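Local atomic coordinates of uncharacterized protein (Bacteroides caccae, PDB entry 4R4K), a protein that is of unknown function but has a cystatin-like fold of the NTF2 clan and binds polyethylene glycol at several sites in this crystal. Residues Thr20-Gln26 and Phe149-Pro154; Ile38-Asp43 and Tyr126-Ile132; Ile102-Glu107 and Val118-Gly124. All coordinates share one frame. Where two conformers were deposited one is given. Residue numbers count along the deposited sequence, not the author numbering.

The three contacts sit one inside another along the chain: contact 3, the hairpin of Ile102-Glu107 and Val118-Gly124, lies within the loop closed by contact 2, which lies within the loop closed by contact 1. Contact 3 is central, its centre about 4 Å from that of the chain, against about 15 Å for contact 1 and 17 Å for contact 2. Contacts 2 and 3 meet where Gly127 CA lies 3.6 Å from Tyr122 OH. The nearest atoms of contacts 1 and 2 are about 12 Å apart and those of contacts 1 and 3 about 7 Å, without touching. One polyethylene glycol lies against Phe149, Ile152 and His153 in contact 1, another against Asp103, Thr123 and Gly124 in contact 3.

Contact 1 of 3, residues Thr20-Gln26 and Phe149-Pro154; sequences TSSAAFQ and FKEIHP. With PEU (2,5,8,11,14,17,20,23,26,29,32,35,38,41,44,47,50,53,56,59,62,65,68,71,74,77,80-heptacosaoxadooctacontan-82-ol), chain J.
The end of the chain docks on the start of helix 23-28. In 20-26, the weakly bonded end of helix 12-21 gives way to extended Ser22 (phi/psi -147/118), the N-cap of the next helix, whose OG accepts from Phe25 N at 3.3 Å. The last turn of helix 135-152 runs into His153 (-136/64) and Pro154, joining that helix to the junction of the other two; Ser22 and His153 CA atoms are 4.8 Å apart.

The CA-to-CB bond of Phe149 points toward 20-26, and with chi1 t its ring reaches Ala23: CE1 is 3.9 Å from Ala23 CB, and CZ lies 3.6 Å from Thr20 O and 3.9 Å from Gln26 NE2, an amide held by Phe19. Leu60 and Asp62 also touch this ring. Lys150 contributes its aliphatic stem, CG lying 3.6 Å from Ala23 CB. Ile152 CD1 instead lies 3.0 Å from PEU ODB. His153 O accepts from Ala23 N at 2.8 Å, while its ring (chi1 m) presents one face to Thr20 O. His153 NE2 and PEU ODE share a very short 2.4 Å hydrogen bond, and His153 ND1 hydrogen-bonds to water 2 at 2.9 Å, which donates to Ser21 O. At Pro154, OXT accepts from Ala24 N at 3.0 Å and O from Ser22 OG (chi1 t) at 2.8 Å. First-turn amides, lacking acceptors within the helix, are thus met by His153 O, Pro154 OXT and Ser22 OG; a carboxylate at a helix N-terminus is electrostatically favourable. Water 1 donates to both Pro154 O (2.7 Å) and Ser21 O (3.0 Å).

Contact 2 of 3, residues Ile38-Asp43 and Tyr126-Ile132; sequences ITLLAD and YGYDLPI
Side chains and three waters join these segments, with no direct hydrogen bond between them. Ile38-Leu41 is extended; Tyr126-Ile132 is irregular and contains a type I turn from Gly127 to Leu130, closed by Leu130 N to Gly127 O at 3.0 Å. CA pairs set the register: Ile38-Tyr126 6.7 Å, Leu40-Tyr128 5.4 Å and Ala42-Ile132 6.0 Å.

Ile38 (m, t) lays CD1 over one face of the Tyr126 ring (chi1 m), 4.0 Å from its centroid and 24° off the normal, a CH-pi contact. The CA-to-CB bond of Leu40 (m, t) points away, yet its methyls reach the loop: CD2 lies 3.5 Å from Gly127 O, and CD1 4.4 Å from Ile132 CG1. Tyr128, with chi1 t, swings its ring back over the strand, so that CD1 is 3.4 Å from Thr39 O and OH is 3.0 Å from CG of Leu41, whose chi1 of -108° lies between wells. Ile132 (t, t) sets CG2 3.5 Å from Asp43 OD1.

Waters link the backbones in place of direct strand pairing: water 3 bridges Thr39 O and Tyr126 O; water 4 Leu41 N, Tyr128 O and Leu130 O; water 5 Leu41 O and Ile132 N.

Strand 38-41 pairs with strand 48-51, whose Phe51 touches Leu40 and Ile132, while Tyr126 and Leu130 pack on helix 135-152 and Tyr126 OH is hydrogen-bonded to Lys57 O.

Contact 3 of 3, residues Ile102-Glu107 and Val118-Gly124; sequences IDLRVE and VVDCYTG. With PEU (2,5,8,11,14,17,20,23,26,29,32,35,38,41,44,47,50,53,56,59,62,65,68,71,74,77,80-heptacosaoxadooctacontan-82-ol), chain H; ACT (acetate ion), chain G.
The axes of 104-107 and 118-123 approach to 4.6 Å, at 177° between their N-to-C directions. Arg105-Tyr122 and Glu107-Asp120 are hydrogen-bonded pairs; Leu104-Thr123 and Val106-Cys121 are non-hydrogen-bonded. Arg105 N to Tyr122 O (2.9 Å) and Tyr122 N to Arg105 O (2.8 Å) close one ring. Glu107 N donates to Asp120 O (2.9 Å), but Glu107 O accepts from Val119 N (2.9 Å), so Val119 and Asp120 both face Glu107 in a classic beta bulge. Gly124 N to Asp103 O (2.8 Å) ends the ladder.

On the Leu104 and Val106 face, Leu104 (t, p) pushes CD1 into the hollow between Cys121 SG (4.0 Å) and Thr123 CB (4.3 Å), and Val106 CG1 fits against Val118 CG2 at 3.8 Å. On the opposite face the broad Tyr122 ring (chi1 t) fills the space beside Ile102-Leu104, its edge at Leu104 N and CE2 3.5 Å from Ile102 O. Glu107 OE1 and Asp120 OD2, like charges 4.3 Å apart, share water 7; His90 and Thr36 are their residues' further partners. Arg105 NH2 meets OXT of an acetate, probably from the crystallisation liquor, at 3.1 Å.

Gly124 has no side chain, and PEU CCU passes 3.9 Å from its CA; an ideal CB would also crowd Asp103 CB. The hairpin forms the last two strands of the curved sheet characteristic of cystatin-like folds, its end lining a polyether-filled pocket.

Contact 1 of 3, residues Thr20-Gln26 and Phe149-Pro154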
loop_
_atom_site.group_PDB
_atom_site.type_symbol
_atom_site.label_atom_id
_atom_site.label_comp_id
_atom_site.label_asym_id
_atom_site.label_seq_id
_atom_site.Cartn_x
_atom_site.Cartn_y
_atom_site.Cartn_z
ATOM N N THR A 20 7.489 -6.923 -5.424
ATOM C CA THR A 20 6.166 -7.491 -5.731
ATOM C C THR A 20 6.249 -8.993 -6.026
ATOM O O THR A 20 5.221 -9.647 -6.105
ATOM C CB THR A 20 5.484 -6.787 -6.924
ATOM O OG1 THR A 20 6.348 -6.800 -8.064
ATOM C CG2 THR A 20 5.146 -5.378 -6.554
ATOM N N SER A 21 7.456 -9.524 -6.189
ATOM C CA SER A 21 7.626 -10.935 -6.578
ATOM C C SER A 21 7.886 -11.883 -5.400
ATOM O O SER A 21 7.847 -13.096 -5.578
ATOM C CB SER A 21 8.749 -11.054 -7.613
ATOM O OG SER A 21 10.004 -10.976 -6.956
ATOM N N SER A 22 8.148 -11.349 -4.209
ATOM C CA SER A 22 8.493 -12.183 -3.048
ATOM C C SER A 22 7.974 -11.581 -1.752
ATOM O O SER A 22 8.381 -10.481 -1.368
ATOM C CB SER A 22 10.015 -12.333 -2.914
ATOM O OG SER A 22 10.373 -12.956 -1.684
ATOM N N ALA A 23 7.093 -12.310 -1.074
ATOM C CA ALA A 23 6.537 -11.846 0.207
ATOM C C ALA A 23 7.613 -11.628 1.261
ATOM O O ALA A 23 7.613 -10.605 1.958
ATOM C CB ALA A 23 5.518 -12.836 0.722
ATOM N N ALA A 24 8.540 -12.587 1.371
ATOM C CA ALA A 24 9.611 -12.458 2.375
ATOM C C ALA A 24 10.438 -11.200 2.130
ATOM O O ALA A 24 10.687 -10.430 3.060
ATOM C CB ALA A 24 10.516 -13.674 2.354
ATOM N N PHE A 25 10.804 -10.944 0.879
ATOM C CA PHE A 25 11.555 -9.725 0.570
ATOM C C PHE A 25 10.720 -8.476 0.846
ATOM O O PHE A 25 11.204 -7.488 1.427
ATOM C CB PHE A 25 12.024 -9.728 -0.883
ATOM C CG PHE A 25 12.789 -8.503 -1.275
ATOM C CD1 PHE A 25 14.096 -8.332 -0.882
ATOM C CD2 PHE A 25 12.183 -7.485 -2.026
ATOM C CE1 PHE A 25 14.797 -7.202 -1.260
ATOM C CE2 PHE A 25 12.879 -6.344 -2.401
ATOM C CZ PHE A 25 14.191 -6.206 -2.009
ATOM N N GLN A 26 9.463 -8.499 0.400
ATOM C CA GLN A 26 8.574 -7.361 0.608
ATOM C C GLN A 26 8.527 -6.908 2.079
ATOM O O GLN A 26 8.671 -5.717 2.388
ATOM C CB GLN A 26 7.161 -7.672 0.075
ATOM C CG GLN A 26 6.216 -6.501 0.231
ATOM C CD GLN A 26 4.940 -6.535 -0.619
ATOM O OE1 GLN A 26 3.909 -6.045 -0.173
ATOM N NE2 GLN A 26 5.001 -7.111 -1.828
ATOM N N PHE A 149 -1.267 -14.880 -1.729
ATOM C CA PHE A 149 -0.091 -14.231 -2.334
ATOM C C PHE A 149 1.144 -15.104 -2.202
ATOM O O PHE A 149 1.936 -15.251 -3.136
ATOM C CB PHE A 149 0.137 -12.888 -1.629
ATOM C CG PHE A 149 1.247 -12.029 -2.220
ATOM C CD1 PHE A 149 2.559 -12.241 -1.883
ATOM C CD2 PHE A 149 0.926 -10.913 -2.989
ATOM C CE1 PHE A 149 3.576 -11.412 -2.374
ATOM C CE2 PHE A 149 1.922 -10.098 -3.474
ATOM C CZ PHE A 149 3.244 -10.343 -3.172
ATOM N N LYS A 150 1.329 -15.671 -1.017
ATOM C CA LYS A 150 2.527 -16.451 -0.739
ATOM C C LYS A 150 2.562 -17.797 -1.488
ATOM O O LYS A 150 3.630 -18.358 -1.637
ATOM C CB LYS A 150 2.683 -16.621 0.771
ATOM C CG LYS A 150 3.084 -15.337 1.472
ATOM C CD LYS A 150 3.401 -15.559 2.940
ATOM C CE LYS A 150 2.158 -15.718 3.782
ATOM N NZ LYS A 150 2.540 -15.755 5.226
ATOM N N GLU A 151 1.417 -18.281 -1.983
ATOM C CA GLU A 151 1.401 -19.493 -2.816
ATOM C C GLU A 151 2.066 -19.262 -4.156
ATOM O O GLU A 151 2.631 -20.184 -4.717
ATOM C CB GLU A 151 -0.031 -19.982 -3.067
ATOM C CG GLU A 151 -0.751 -20.524 -1.851
ATOM C CD GLU A 151 -0.222 -21.876 -1.385
ATOM O OE1 GLU A 151 0.573 -22.516 -2.119
ATOM O OE2 GLU A 151 -0.592 -22.278 -0.263
ATOM N N ILE A 152 2.001 -18.035 -4.665
ATOM C CA ILE A 152 2.599 -17.715 -5.950
ATOM C C ILE A 152 3.820 -16.797 -5.879
ATOM O O ILE A 152 4.575 -16.746 -6.824
ATOM C CB ILE A 152 1.547 -17.168 -6.944
ATOM C CG1 ILE A 152 0.671 -16.091 -6.305
ATOM C CG2 ILE A 152 0.649 -18.306 -7.398
ATOM C CD1 ILE A 152 -0.265 -15.408 -7.272
ATOM N N HIS A 153 4.013 -16.090 -4.764
ATOM C CA HIS A 153 5.128 -15.155 -4.604
ATOM C C HIS A 153 5.774 -15.305 -3.222
ATOM O O HIS A 153 5.709 -14.379 -2.402
ATOM C CB HIS A 153 4.630 -13.716 -4.693
ATOM C CG HIS A 153 3.862 -13.408 -5.929
ATOM N ND1 HIS A 153 4.369 -13.622 -7.191
ATOM C CD2 HIS A 153 2.631 -12.873 -6.097
ATOM C CE1 HIS A 153 3.467 -13.258 -8.087
ATOM N NE2 HIS A 153 2.411 -12.795 -7.450
ATOM N N PRO A 154 6.359 -16.464 -2.927
ATOM C CA PRO A 154 6.939 -16.630 -1.588
ATOM C C PRO A 154 8.084 -15.650 -1.261
ATOM O O PRO A 154 8.834 -15.236 -2.143
ATOM C CB PRO A 154 7.452 -18.086 -1.604
ATOM C CG PRO A 154 7.627 -18.416 -3.035
ATOM C CD PRO A 154 6.558 -17.667 -3.764
ATOM O OXT PRO A 154 8.294 -15.250 -0.095
HETATM O OCV PEU J . -6.604 -16.114 -7.126
HETATM C CCW PEU J . -6.021 -15.327 -6.101
HETATM C CCX PEU J . -4.649 -14.830 -6.518
HETATM O OCY PEU J . -4.365 -13.681 -5.719
HETATM C CCZ PEU J . -3.388 -13.865 -4.691
HETATM C CDA PEU J . -2.397 -12.723 -4.826
HETATM O ODB PEU J . -1.552 -12.988 -5.937
HETATM C CDC PEU J . -0.976 -11.839 -6.570
HETATM C CDD PEU J . -0.908 -12.019 -8.089
HETATM O ODE PEU J . 0.443 -11.882 -8.561
HETATM O O HOH W 1 9.100 -15.712 -4.762
HETATM O O HOH W 2 6.981 -14.513 -7.966
#

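Contact 2 of 3, residues Ile38-Asp43 and Tyr126-Ile132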
loop_
_atom_site.group_PDB
_atom_site.type_symbol
_atom_site.label_atom_id
_atom_site.label_comp_id
_atom_site.label_asym_id
_atom_site.label_seq_id
_atom_site.Cartn_x
_atom_site.Cartn_y
_atom_site.Cartn_z
ATOM N N ILE A 38 -3.702 3.761 11.282
ATOM C CA ILE A 38 -5.063 3.529 10.853
ATOM C C ILE A 38 -5.952 4.349 11.786
ATOM O O ILE A 38 -5.816 4.215 12.981
ATOM C CB ILE A 38 -5.389 2.024 10.916
ATOM C CG1 ILE A 38 -4.521 1.256 9.886
ATOM C CG2 ILE A 38 -6.864 1.755 10.646
ATOM C CD1 ILE A 38 -4.371 -0.225 10.172
ATOM N N THR A 39 -6.841 5.173 11.229
ATOM C CA THR A 39 -7.775 6.005 12.003
ATOM C C THR A 39 -9.219 5.611 11.671
ATOM O O THR A 39 -9.656 5.716 10.527
ATOM C CB THR A 39 -7.638 7.506 11.699
ATOM O OG1 THR A 39 -6.307 7.921 11.975
ATOM C CG2 THR A 39 -8.589 8.333 12.568
ATOM N N LEU A 40 -9.948 5.196 12.700
ATOM C CA LEU A 40 -11.355 4.768 12.577
ATOM C C LEU A 40 -12.260 5.568 13.570
ATOM O O LEU A 40 -11.750 6.070 14.570
ATOM C CB LEU A 40 -11.423 3.271 12.873
ATOM C CG LEU A 40 -10.455 2.365 12.077
ATOM C CD1 LEU A 40 -10.482 0.937 12.597
ATOM C CD2 LEU A 40 -10.760 2.356 10.593
ATOM N N LEU A 41 -13.557 5.722 13.296
ATOM C CA LEU A 41 -14.500 6.328 14.274
ATOM C C LEU A 41 -14.974 5.245 15.218
ATOM O O LEU A 41 -15.386 4.184 14.761
ATOM C CB LEU A 41 -15.738 6.935 13.590
ATOM C CG LEU A 41 -15.971 8.431 13.468
ATOM C CD1 LEU A 41 -17.459 8.693 13.280
ATOM C CD2 LEU A 41 -15.449 9.182 14.677
ATOM N N ALA A 42 -14.983 5.527 16.511
ATOM C CA ALA A 42 -15.580 4.594 17.476
ATOM C C ALA A 42 -17.098 4.496 17.292
ATOM O O ALA A 42 -17.717 5.305 16.594
ATOM C CB ALA A 42 -15.256 4.998 18.910
ATOM N N ASP A 43 -17.696 3.468 17.880
ATOM C CA ASP A 43 -19.151 3.309 17.823
ATOM C C ASP A 43 -19.889 4.522 18.421
ATOM O O ASP A 43 -20.963 4.876 17.949
ATOM C CB ASP A 43 -19.578 2.035 18.557
ATOM C CG ASP A 43 -19.115 0.778 17.854
ATOM O OD1 ASP A 43 -18.780 0.843 16.643
ATOM O OD2 ASP A 43 -19.072 -0.269 18.533
ATOM N N TYR A 126 -8.470 -0.650 5.198
ATOM C CA TYR A 126 -8.684 -0.003 6.459
ATOM C C TYR A 126 -9.190 1.433 6.288
ATOM O O TYR A 126 -8.748 2.363 6.963
ATOM C CB TYR A 126 -7.409 -0.023 7.276
ATOM C CG TYR A 126 -6.772 -1.392 7.403
ATOM C CD1 TYR A 126 -7.445 -2.432 7.993
ATOM C CD2 TYR A 126 -5.500 -1.634 6.922
ATOM C CE1 TYR A 126 -6.859 -3.674 8.101
ATOM C CE2 TYR A 126 -4.898 -2.876 7.018
ATOM C CZ TYR A 126 -5.580 -3.894 7.600
ATOM O OH TYR A 126 -4.988 -5.116 7.727
ATOM N N GLY A 127 -10.173 1.600 5.415
ATOM C CA GLY A 127 -10.757 2.907 5.140
ATOM C C GLY A 127 -11.449 3.524 6.331
ATOM O O GLY A 127 -11.795 2.862 7.332
ATOM N N TYR A 128 -11.688 4.821 6.222
ATOM C CA TYR A 128 -12.349 5.524 7.294
ATOM C C TYR A 128 -13.784 5.003 7.390
ATOM O O TYR A 128 -14.386 5.138 8.420
ATOM C CB TYR A 128 -12.369 7.024 7.069
ATOM C CG TYR A 128 -12.781 7.773 8.312
ATOM C CD1 TYR A 128 -11.858 8.022 9.327
ATOM C CD2 TYR A 128 -14.081 8.204 8.488
ATOM C CE1 TYR A 128 -12.214 8.703 10.472
ATOM C CE2 TYR A 128 -14.450 8.882 9.630
ATOM C CZ TYR A 128 -13.513 9.129 10.615
ATOM O OH TYR A 128 -13.880 9.800 11.753
ATOM N N ASP A 129 -14.318 4.387 6.313
ATOM C CA ASP A 129 -15.683 3.809 6.351
ATOM C C ASP A 129 -15.788 2.447 7.028
ATOM O O ASP A 129 -16.873 1.866 7.084
ATOM C CB ASP A 129 -16.320 3.597 4.976
ATOM C CG ASP A 129 -16.669 4.879 4.266
ATOM O OD1 ASP A 129 -16.774 5.933 4.937
ATOM O OD2 ASP A 129 -16.873 4.803 3.030
ATOM N N LEU A 130 -14.667 1.903 7.478
ATOM C CA LEU A 130 -14.711 0.639 8.190
ATOM C C LEU A 130 -15.147 0.767 9.650
ATOM O O LEU A 130 -14.521 1.497 10.430
ATOM C CB LEU A 130 -13.345 -0.023 8.153
ATOM C CG LEU A 130 -13.193 -1.429 8.748
ATOM C CD1 LEU A 130 -13.942 -2.416 7.871
ATOM C CD2 LEU A 130 -11.722 -1.792 8.838
ATOM N N PRO A 131 -16.213 0.033 10.038
ATOM C CA PRO A 131 -16.588 0.050 11.451
ATOM C C PRO A 131 -15.477 -0.536 12.299
ATOM O O PRO A 131 -14.877 -1.541 11.933
ATOM C CB PRO A 131 -17.833 -0.838 11.500
ATOM C CG PRO A 131 -18.386 -0.796 10.127
ATOM C CD PRO A 131 -17.196 -0.702 9.223
ATOM N N ILE A 132 -15.199 0.094 13.427
ATOM C CA ILE A 132 -14.129 -0.336 14.308
ATOM C C ILE A 132 -14.331 -1.799 14.746
ATOM O O ILE A 132 -13.368 -2.546 14.925
ATOM C CB ILE A 132 -14.051 0.632 15.521
ATOM C CG1 ILE A 132 -12.765 0.476 16.338
ATOM C CG2 ILE A 132 -15.265 0.457 16.429
ATOM C CD1 ILE A 132 -12.466 1.716 17.167
HETATM O O HOH W 3 -8.455 4.909 7.965
HETATM O O HOH W 4 -14.562 4.158 11.088
HETATM O O HOH W 5 -16.725 2.796 12.897
#

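Contact 3 of 3, residues Ile102-Glu107 and Val118-Gly124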
loop_
_atom_site.group_PDB
_atom_site.type_symbol
_atom_site.label_atom_id
_atom_site.label_comp_id
_atom_site.label_asym_id
_atom_site.label_seq_id
_atom_site.Cartn_x
_atom_site.Cartn_y
_atom_site.Cartn_z
ATOM N N ILE A 102 -9.197 8.205 -3.335
ATOM C CA ILE A 102 -8.257 7.125 -3.675
ATOM C C ILE A 102 -8.460 5.972 -2.720
ATOM O O ILE A 102 -8.931 6.163 -1.584
ATOM C CB ILE A 102 -6.794 7.573 -3.599
ATOM C CG1 ILE A 102 -6.435 7.975 -2.164
ATOM C CG2 ILE A 102 -6.526 8.677 -4.610
ATOM C CD1 ILE A 102 -4.954 8.050 -1.918
ATOM N N ASP A 103 -8.180 4.763 -3.184
ATOM C CA ASP A 103 -8.213 3.589 -2.299
ATOM C C ASP A 103 -6.841 2.980 -1.994
ATOM O O ASP A 103 -6.750 2.034 -1.245
ATOM C CB ASP A 103 -9.195 2.535 -2.798
ATOM C CG ASP A 103 -8.891 2.045 -4.166
ATOM O OD1 ASP A 103 -7.720 2.060 -4.615
ATOM O OD2 ASP A 103 -9.887 1.632 -4.804
ATOM N N LEU A 104 -5.772 3.527 -2.567
ATOM C CA LEU A 104 -4.402 3.098 -2.250
ATOM C C LEU A 104 -3.441 4.259 -2.456
ATOM O O LEU A 104 -3.491 4.917 -3.489
ATOM C CB LEU A 104 -3.952 1.890 -3.113
ATOM C CG LEU A 104 -2.524 1.338 -2.922
ATOM C CD1 LEU A 104 -2.350 0.699 -1.565
ATOM C CD2 LEU A 104 -2.134 0.318 -3.992
ATOM N N ARG A 105 -2.564 4.495 -1.482
ATOM C CA ARG A 105 -1.444 5.396 -1.637
ATOM C C ARG A 105 -0.269 4.714 -0.960
ATOM O O ARG A 105 -0.379 4.312 0.196
ATOM C CB ARG A 105 -1.721 6.762 -1.006
ATOM C CG ARG A 105 -0.639 7.835 -1.077
ATOM C CD ARG A 105 -0.930 8.956 -0.113
ATOM N NE ARG A 105 0.024 10.048 -0.292
ATOM C CZ ARG A 105 1.202 10.132 0.319
ATOM N NH1 ARG A 105 1.612 9.177 1.150
ATOM N NH2 ARG A 105 1.979 11.185 0.093
ATOM N N VAL A 106 0.820 4.535 -1.711
ATOM C CA VAL A 106 2.034 3.939 -1.179
ATOM C C VAL A 106 3.193 4.906 -1.402
ATOM O O VAL A 106 3.391 5.426 -2.506
ATOM C CB VAL A 106 2.382 2.613 -1.879
ATOM C CG1 VAL A 106 3.508 1.909 -1.127
ATOM C CG2 VAL A 106 1.154 1.732 -1.994
ATOM N N GLU A 107 3.919 5.179 -0.323
ATOM C CA GLU A 107 5.036 6.105 -0.348
ATOM C C GLU A 107 6.335 5.333 -0.191
ATOM O O GLU A 107 6.503 4.574 0.782
ATOM C CB GLU A 107 4.911 7.126 0.785
ATOM C CG GLU A 107 6.019 8.168 0.781
ATOM C CD GLU A 107 5.820 9.253 1.818
ATOM O OE1 GLU A 107 5.124 9.013 2.816
ATOM O OE2 GLU A 107 6.387 10.345 1.642
ATOM N N VAL A 118 9.145 1.039 1.630
ATOM C CA VAL A 118 7.843 1.654 1.850
ATOM C C VAL A 118 7.866 2.279 3.235
ATOM O O VAL A 118 8.220 1.608 4.200
ATOM C CB VAL A 118 6.714 0.628 1.751
ATOM C CG1 VAL A 118 5.397 1.244 2.231
ATOM C CG2 VAL A 118 6.600 0.155 0.318
ATOM N N VAL A 119 7.547 3.568 3.304
ATOM C CA VAL A 119 7.488 4.280 4.581
ATOM C C VAL A 119 6.090 4.688 5.013
ATOM O O VAL A 119 5.878 5.013 6.185
ATOM C CB VAL A 119 8.409 5.510 4.599
ATOM C CG1 VAL A 119 9.863 5.087 4.398
ATOM C CG2 VAL A 119 7.983 6.548 3.575
ATOM N N ASP A 120 5.121 4.675 4.093
ATOM C CA ASP A 120 3.756 4.965 4.463
ATOM C C ASP A 120 2.814 4.351 3.459
ATOM O O ASP A 120 3.190 4.092 2.300
ATOM C CB ASP A 120 3.513 6.466 4.580
ATOM C CG ASP A 120 2.379 6.809 5.553
ATOM O OD1 ASP A 120 1.792 5.907 6.205
ATOM O OD2 ASP A 120 2.063 8.014 5.656
ATOM N N CYS A 121 1.602 4.107 3.910
ATOM C CA CYS A 121 0.590 3.547 3.050
ATOM C C CYS A 121 -0.794 3.883 3.600
ATOM O O CYS A 121 -1.015 3.855 4.813
ATOM C CB CYS A 121 0.759 2.044 2.944
ATOM S SG CYS A 121 -0.530 1.180 2.003
ATOM N N TYR A 122 -1.672 4.272 2.690
ATOM C CA TYR A 122 -3.098 4.316 2.932
ATOM C C TYR A 122 -3.674 3.197 2.093
ATOM O O TYR A 122 -3.374 3.091 0.900
ATOM C CB TYR A 122 -3.725 5.653 2.503
ATOM C CG TYR A 122 -5.229 5.551 2.535
ATOM C CD1 TYR A 122 -5.924 5.614 3.756
ATOM C CD2 TYR A 122 -5.955 5.313 1.373
ATOM C CE1 TYR A 122 -7.303 5.472 3.806
ATOM C CE2 TYR A 122 -7.337 5.172 1.402
ATOM C CZ TYR A 122 -8.006 5.241 2.625
ATOM O OH TYR A 122 -9.361 5.110 2.686
ATOM N N THR A 123 -4.475 2.345 2.708
ATOM C CA THR A 123 -5.218 1.343 1.953
ATOM C C THR A 123 -6.685 1.310 2.321
ATOM O O THR A 123 -7.045 1.371 3.499
ATOM C CB THR A 123 -4.592 -0.055 2.085
ATOM O OG1 THR A 123 -5.444 -1.018 1.447
ATOM C CG2 THR A 123 -4.402 -0.455 3.524
ATOM N N GLY A 124 -7.535 1.215 1.301
ATOM C CA GLY A 124 -8.972 1.088 1.507
ATOM C C GLY A 124 -9.378 -0.140 2.316
ATOM O O GLY A 124 -10.505 -0.226 2.738
HETATM O OCP PEU H . -12.468 -4.464 -0.238
HETATM C CCQ PEU H . -11.244 -4.731 0.441
HETATM C CCR PEU H . -10.225 -3.646 0.114
HETATM O OCS PEU H . -10.025 -3.570 -1.299
HETATM C CCT PEU H . -10.232 -2.256 -1.845
HETATM C CCU PEU H . -9.067 -1.330 -1.506
HETATM O OCV PEU H . -7.857 -1.959 -1.922
HETATM C CCW PEU H . -6.732 -1.090 -1.959
HETATM C CCX PEU H . -5.474 -1.935 -1.855
HETATM O OCY PEU H . -5.407 -2.924 -2.890
HETATM C CCZ PEU H . -4.206 -3.718 -2.881
HETATM C CDA PEU H . -4.158 -4.713 -1.719
HETATM O ODB PEU H . -3.841 -6.030 -2.168
HETATM C CDC PEU H . -4.709 -7.057 -1.675
HETATM C CDD PEU H . -6.049 -6.972 -2.409
HETATM O ODE PEU H . -6.763 -8.208 -2.314
HETATM C C ACT G . -0.768 13.565 -1.188
HETATM O O ACT G . -0.856 14.409 -0.276
HETATM O OXT ACT G . 0.340 13.207 -1.643
HETATM C CH3 ACT G . -2.028 12.966 -1.742
HETATM O O HOH W 6 -10.520 4.409 0.317
HETATM O O HOH W 7 3.278 10.020 4.654
#